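Local coordinates for protein Pyrsv_gp04 (Pyrobaculum spherical virus, PDB 2VXZ) that is of unknown function but probably acts as a DNA-binding transcriptional regulator of this archaeal virus, at residues F94-K106 and A121-L135. Sequence-based numbering, arbitrary orientation.
Sequences FISPPRLHDLIIK and AHRTAIILSFLNHLL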
loop_
_atom_site.group_PDB
_atom_site.type_symbol
_atom_site.label_atom_id
_atom_site.label_comp_id
_atom_site.label_asym_id
_atom_site.label_seq_id
_atom_site.Cartn_x
_atom_site.Cartn_y
_atom_site.Cartn_z
ATOM N N PHE A 94 19.180 -10.586 -3.745
ATOM C CA PHE A 94 18.021 -11.176 -3.088
ATOM C C PHE A 94 17.384 -10.119 -2.210
ATOM O O PHE A 94 18.038 -9.136 -1.850
ATOM C CB PHE A 94 18.425 -12.387 -2.239
ATOM C CG PHE A 94 19.302 -12.039 -1.068
ATOM C CD1 PHE A 94 18.755 -11.777 0.174
ATOM C CD2 PHE A 94 20.675 -11.936 -1.225
ATOM C CE1 PHE A 94 19.560 -11.441 1.250
ATOM C CE2 PHE A 94 21.486 -11.591 -0.168
ATOM C CZ PHE A 94 20.933 -11.352 1.082
ATOM N N ILE A 95 16.118 -10.338 -1.854
ATOM C CA ILE A 95 15.381 -9.386 -1.031
ATOM C C ILE A 95 14.280 -10.115 -0.252
ATOM O O ILE A 95 13.743 -11.124 -0.703
ATOM C CB ILE A 95 14.804 -8.232 -1.893
ATOM C CG1 ILE A 95 14.299 -7.087 -1.007
ATOM C CG2 ILE A 95 13.723 -8.737 -2.819
ATOM C CD1 ILE A 95 14.263 -5.761 -1.705
ATOM N N SER A 96 13.999 -9.609 0.946
ATOM C CA SER A 96 13.004 -10.156 1.845
ATOM C C SER A 96 12.138 -8.992 2.353
ATOM O O SER A 96 12.542 -7.843 2.269
ATOM C CB SER A 96 13.668 -10.843 3.034
ATOM O OG SER A 96 14.382 -9.916 3.860
ATOM N N PRO A 97 10.945 -9.289 2.875
ATOM C CA PRO A 97 10.106 -8.186 3.366
ATOM C C PRO A 97 10.761 -7.297 4.437
ATOM O O PRO A 97 10.647 -6.071 4.354
ATOM C CB PRO A 97 8.840 -8.907 3.860
ATOM C CG PRO A 97 8.809 -10.185 3.058
ATOM C CD PRO A 97 10.251 -10.587 2.957
ATOM N N PRO A 98 11.453 -7.892 5.435
ATOM C CA PRO A 98 12.104 -7.034 6.422
ATOM C C PRO A 98 13.210 -6.190 5.823
ATOM O O PRO A 98 13.370 -5.036 6.186
ATOM C CB PRO A 98 12.688 -8.037 7.423
ATOM C CG PRO A 98 11.906 -9.261 7.237
ATOM C CD PRO A 98 11.599 -9.317 5.800
ATOM N N ARG A 99 13.984 -6.763 4.912
ATOM C CA ARG A 99 15.047 -5.983 4.264
ATOM C C ARG A 99 14.484 -4.828 3.434
ATOM O O ARG A 99 15.032 -3.727 3.427
ATOM C CB ARG A 99 15.942 -6.887 3.431
ATOM C CG ARG A 99 16.895 -7.672 4.310
ATOM C CD ARG A 99 17.742 -8.632 3.511
ATOM N NE ARG A 99 18.681 -7.973 2.598
ATOM C CZ ARG A 99 19.998 -7.865 2.787
ATOM N NH1 ARG A 99 20.588 -8.332 3.886
ATOM N NH2 ARG A 99 20.737 -7.269 1.861
ATOM N N LEU A 100 13.388 -5.087 2.742
ATOM C CA LEU A 100 12.737 -4.052 1.959
ATOM C C LEU A 100 12.177 -2.985 2.878
ATOM O O LEU A 100 12.322 -1.801 2.610
ATOM C CB LEU A 100 11.643 -4.644 1.079
ATOM C CG LEU A 100 10.843 -3.631 0.260
ATOM C CD1 LEU A 100 11.756 -2.841 -0.680
ATOM C CD2 LEU A 100 9.712 -4.332 -0.517
ATOM N N HIS A 101 11.527 -3.398 3.967
ATOM C CA HIS A 101 11.046 -2.413 4.933
ATOM C C HIS A 101 12.188 -1.504 5.387
ATOM O O HIS A 101 12.046 -0.267 5.421
ATOM C CB HIS A 101 10.386 -3.050 6.154
ATOM C CG HIS A 101 9.766 -2.047 7.079
ATOM N ND1 HIS A 101 10.291 -1.735 8.314
ATOM C CD2 HIS A 101 8.676 -1.259 6.926
ATOM C CE1 HIS A 101 9.543 -0.814 8.890
ATOM N NE2 HIS A 101 8.560 -0.501 8.066
ATOM N N ASP A 102 13.323 -2.113 5.724
ATOM C CA ASP A 102 14.455 -1.347 6.209
ATOM C C ASP A 102 14.962 -0.383 5.140
ATOM O O ASP A 102 15.272 0.771 5.453
ATOM C CB ASP A 102 15.581 -2.262 6.652
ATOM C CG ASP A 102 16.412 -1.667 7.777
ATOM O OD1 ASP A 102 15.852 -1.337 8.846
ATOM O OD2 ASP A 102 17.626 -1.534 7.591
ATOM N N LEU A 103 15.034 -0.828 3.882
ATOM C CA LEU A 103 15.495 0.078 2.815
ATOM C C LEU A 103 14.513 1.235 2.603
ATOM O O LEU A 103 14.927 2.374 2.337
ATOM C CB LEU A 103 15.727 -0.655 1.492
ATOM C CG LEU A 103 16.908 -1.625 1.469
ATOM C CD1 LEU A 103 16.852 -2.450 0.214
ATOM C CD2 LEU A 103 18.244 -0.856 1.573
ATOM N N ILE A 104 13.224 0.951 2.717
ATOM C CA ILE A 104 12.202 1.984 2.547
ATOM C C ILE A 104 12.294 3.040 3.636
ATOM O O ILE A 104 12.375 4.209 3.333
ATOM C CB ILE A 104 10.797 1.388 2.511
ATOM C CG1 ILE A 104 10.582 0.616 1.217
ATOM C CG2 ILE A 104 9.735 2.458 2.653
ATOM C CD1 ILE A 104 9.321 -0.285 1.263
ATOM N N ILE A 105 12.322 2.640 4.900
ATOM C CA ILE A 105 12.268 3.643 5.976
ATOM C C ILE A 105 13.549 4.472 6.086
ATOM O O ILE A 105 13.507 5.600 6.602
ATOM C CB ILE A 105 11.873 3.048 7.361
ATOM C CG1 ILE A 105 12.901 2.024 7.839
ATOM C CG2 ILE A 105 10.444 2.502 7.319
ATOM C CD1 ILE A 105 12.585 1.421 9.193
ATOM N N LYS A 106 14.663 3.933 5.589
ATOM C CA LYS A 106 15.956 4.637 5.554
ATOM C C LYS A 106 16.151 5.562 4.342
ATOM O O LYS A 106 17.091 6.364 4.323
ATOM C CB LYS A 106 17.114 3.632 5.594
ATOM C CG LYS A 106 17.386 3.041 6.966
ATOM C CD LYS A 106 18.897 2.936 7.266
ATOM C CE LYS A 106 19.577 4.306 7.570
ATOM N NZ LYS A 106 19.326 4.930 8.930
ATOM N N ALA A 121 5.871 3.237 9.338
ATOM C CA ALA A 121 6.955 3.621 10.257
ATOM C C ALA A 121 7.533 2.437 11.025
ATOM O O ALA A 121 8.745 2.354 11.219
ATOM C CB ALA A 121 6.475 4.688 11.245
ATOM N N HIS A 122 6.648 1.537 11.452
ATOM C CA HIS A 122 7.013 0.433 12.332
ATOM C C HIS A 122 6.925 -0.892 11.589
ATOM O O HIS A 122 6.066 -1.076 10.727
ATOM C CB HIS A 122 6.095 0.438 13.560
ATOM C CG HIS A 122 6.195 1.693 14.370
ATOM N ND1 HIS A 122 7.347 2.054 15.027
ATOM C CD2 HIS A 122 5.303 2.682 14.603
ATOM C CE1 HIS A 122 7.157 3.206 15.642
ATOM N NE2 HIS A 122 5.926 3.610 15.400
ATOM N N ARG A 123 7.846 -1.801 11.902
ATOM C CA ARG A 123 7.877 -3.113 11.254
ATOM C C ARG A 123 6.868 -4.032 11.928
ATOM O O ARG A 123 7.159 -4.719 12.908
ATOM C CB ARG A 123 9.278 -3.715 11.308
ATOM C CG ARG A 123 9.428 -4.993 10.497
ATOM C CD ARG A 123 10.898 -5.312 10.286
ATOM N NE ARG A 123 11.536 -4.144 9.708
ATOM C CZ ARG A 123 12.832 -3.879 9.733
ATOM N NH1 ARG A 123 13.683 -4.737 10.263
ATOM N NH2 ARG A 123 13.275 -2.751 9.213
ATOM N N THR A 124 5.653 -4.002 11.406
ATOM C CA THR A 124 4.574 -4.799 11.938
ATOM C C THR A 124 4.318 -5.995 11.041
ATOM O O THR A 124 4.759 -6.040 9.882
ATOM C CB THR A 124 3.293 -3.979 12.030
ATOM O OG1 THR A 124 2.902 -3.590 10.708
ATOM C CG2 THR A 124 3.495 -2.743 12.919
ATOM N N ALA A 125 3.576 -6.958 11.570
ATOM C CA ALA A 125 3.142 -8.114 10.777
ATOM C C ALA A 125 2.389 -7.648 9.535
ATOM O O ALA A 125 2.573 -8.187 8.450
ATOM C CB ALA A 125 2.248 -9.025 11.609
ATOM N N ILE A 126 1.537 -6.641 9.714
ATOM C CA ILE A 126 0.736 -6.099 8.624
ATOM C C ILE A 126 1.587 -5.538 7.504
ATOM O O ILE A 126 1.369 -5.881 6.341
ATOM C CB ILE A 126 -0.233 -5.010 9.124
ATOM C CG1 ILE A 126 -1.327 -5.654 9.976
ATOM C CG2 ILE A 126 -0.854 -4.239 7.937
ATOM C CD1 ILE A 126 -2.186 -4.647 10.726
ATOM N N ILE A 127 2.552 -4.683 7.832
ATOM C CA ILE A 127 3.372 -4.093 6.781
ATOM C C ILE A 127 4.281 -5.142 6.132
ATOM O O ILE A 127 4.539 -5.075 4.931
ATOM C CB ILE A 127 4.183 -2.864 7.261
ATOM C CG1 ILE A 127 4.710 -2.054 6.060
ATOM C CG2 ILE A 127 5.343 -3.299 8.102
ATOM C CD1 ILE A 127 3.641 -1.555 5.087
ATOM N N LEU A 128 4.749 -6.122 6.898
ATOM C CA LEU A 128 5.543 -7.191 6.294
ATOM C C LEU A 128 4.734 -8.009 5.273
ATOM O O LEU A 128 5.235 -8.361 4.208
ATOM C CB LEU A 128 6.138 -8.099 7.367
ATOM C CG LEU A 128 7.240 -7.442 8.209
ATOM C CD1 LEU A 128 7.672 -8.334 9.342
ATOM C CD2 LEU A 128 8.438 -7.085 7.313
ATOM N N SER A 129 3.477 -8.292 5.598
ATOM C CA SER A 129 2.590 -9.009 4.687
ATOM C C SER A 129 2.329 -8.191 3.416
ATOM O O SER A 129 2.299 -8.731 2.307
ATOM C CB SER A 129 1.277 -9.334 5.413
ATOM O OG SER A 129 0.406 -10.103 4.605
ATOM N N PHE A 130 2.146 -6.882 3.587
ATOM C CA PHE A 130 1.936 -5.964 2.469
ATOM C C PHE A 130 3.164 -5.966 1.551
ATOM O O PHE A 130 3.051 -6.115 0.339
ATOM C CB PHE A 130 1.675 -4.551 3.003
ATOM C CG PHE A 130 1.543 -3.498 1.938
ATOM C CD1 PHE A 130 0.309 -3.230 1.362
ATOM C CD2 PHE A 130 2.638 -2.754 1.530
ATOM C CE1 PHE A 130 0.174 -2.244 0.391
ATOM C CE2 PHE A 130 2.510 -1.774 0.578
ATOM C CZ PHE A 130 1.276 -1.515 -0.002
ATOM N N LEU A 131 4.338 -5.772 2.134
ATOM C CA LEU A 131 5.586 -5.749 1.348
ATOM C C LEU A 131 5.913 -7.127 0.721
ATOM O O LEU A 131 6.486 -7.206 -0.375
ATOM C CB LEU A 131 6.739 -5.266 2.223
ATOM C CG LEU A 131 6.656 -3.791 2.640
ATOM C CD1 LEU A 131 7.768 -3.473 3.605
ATOM C CD2 LEU A 131 6.710 -2.858 1.445
ATOM N N ASN A 132 5.544 -8.204 1.415
ATOM C CA ASN A 132 5.687 -9.551 0.868
ATOM C C ASN A 132 4.840 -9.704 -0.391
ATOM O O ASN A 132 5.282 -10.264 -1.382
ATOM C CB ASN A 132 5.254 -10.604 1.887
ATOM C CG ASN A 132 5.551 -12.007 1.430
ATOM O OD1 ASN A 132 6.696 -12.340 1.165
ATOM N ND2 ASN A 132 4.509 -12.858 1.349
ATOM N N HIS A 133 3.611 -9.193 -0.342
ATOM C CA HIS A 133 2.722 -9.267 -1.492
ATOM C C HIS A 133 3.312 -8.512 -2.687
ATOM O O HIS A 133 3.270 -8.994 -3.826
ATOM C CB HIS A 133 1.349 -8.708 -1.128
ATOM C CG HIS A 133 0.333 -8.908 -2.203
ATOM N ND1 HIS A 133 -0.316 -10.109 -2.398
ATOM C CD2 HIS A 133 -0.121 -8.070 -3.159
ATOM C CE1 HIS A 133 -1.140 -9.990 -3.421
ATOM N NE2 HIS A 133 -1.035 -8.766 -3.906
ATOM N N LEU A 134 3.880 -7.342 -2.411
ATOM C CA LEU A 134 4.524 -6.516 -3.431
ATOM C C LEU A 134 5.716 -7.255 -4.031
ATOM O O LEU A 134 5.907 -7.278 -5.260
ATOM C CB LEU A 134 4.968 -5.178 -2.817
ATOM C CG LEU A 134 5.620 -4.125 -3.730
ATOM C CD1 LEU A 134 4.758 -3.804 -4.959
ATOM C CD2 LEU A 134 5.950 -2.843 -2.953
ATOM N N LEU A 135 6.539 -7.848 -3.173
ATOM C CA LEU A 135 7.720 -8.561 -3.666
ATOM C C LEU A 135 7.311 -9.742 -4.543
ATOM O O LEU A 135 7.931 -10.022 -5.572
ATOM C CB LEU A 135 8.623 -9.027 -2.521
ATOM C CG LEU A 135 9.429 -7.958 -1.802
ATOM C CD1 LEU A 135 10.116 -8.519 -0.573
ATOM C CD2 LEU A 135 10.464 -7.315 -2.718
HETATM O O HOH W 1 16.453 -3.454 10.450
#
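R123 reaches back from the loop ahead of helix 125-139 to grip helix 97-106 with its guanidinium. NE gives a fairly straight bond to H101 ND1 (3.0 Å, 161°), coming in tilted from the ring plane, and NH2 makes a longer one to the same nitrogen, close to that plane; the H101 imidazole and the R123 guanidinium stand 84° apart. A bend at chi3 turns the group so that NH2 also forms a salt bridge with the anti side of D102 OD1 (3.0 Å); a water accepts from R123 NH1 and donates weakly to D102 OD1. P98 O lies over the guanidinium face, 3.7 Å above its plane. Across the imidazole, H101 NE2 bonds to I120 O, so both ring nitrogens are engaged and the ring's rotation is fixed.

The apolar part is centred on L131, a knob in the hole formed by P97, L100, H101 and I104; its CD2 meets I104 CD1 at 3.7 Å. L135 and L100 touch tip to tip, while L135 CD2 also packs on I95 CG2. L128 CD2 lies against P97 and P98, and P97 CG rests beside N132 OD1, which is bonded to Y151 and T149.

The axes of 97-106 and 125-135 approach to 9.0 Å at 100°, a near-perpendicular helix-helix packing within the PSV transcriptional regulator domain.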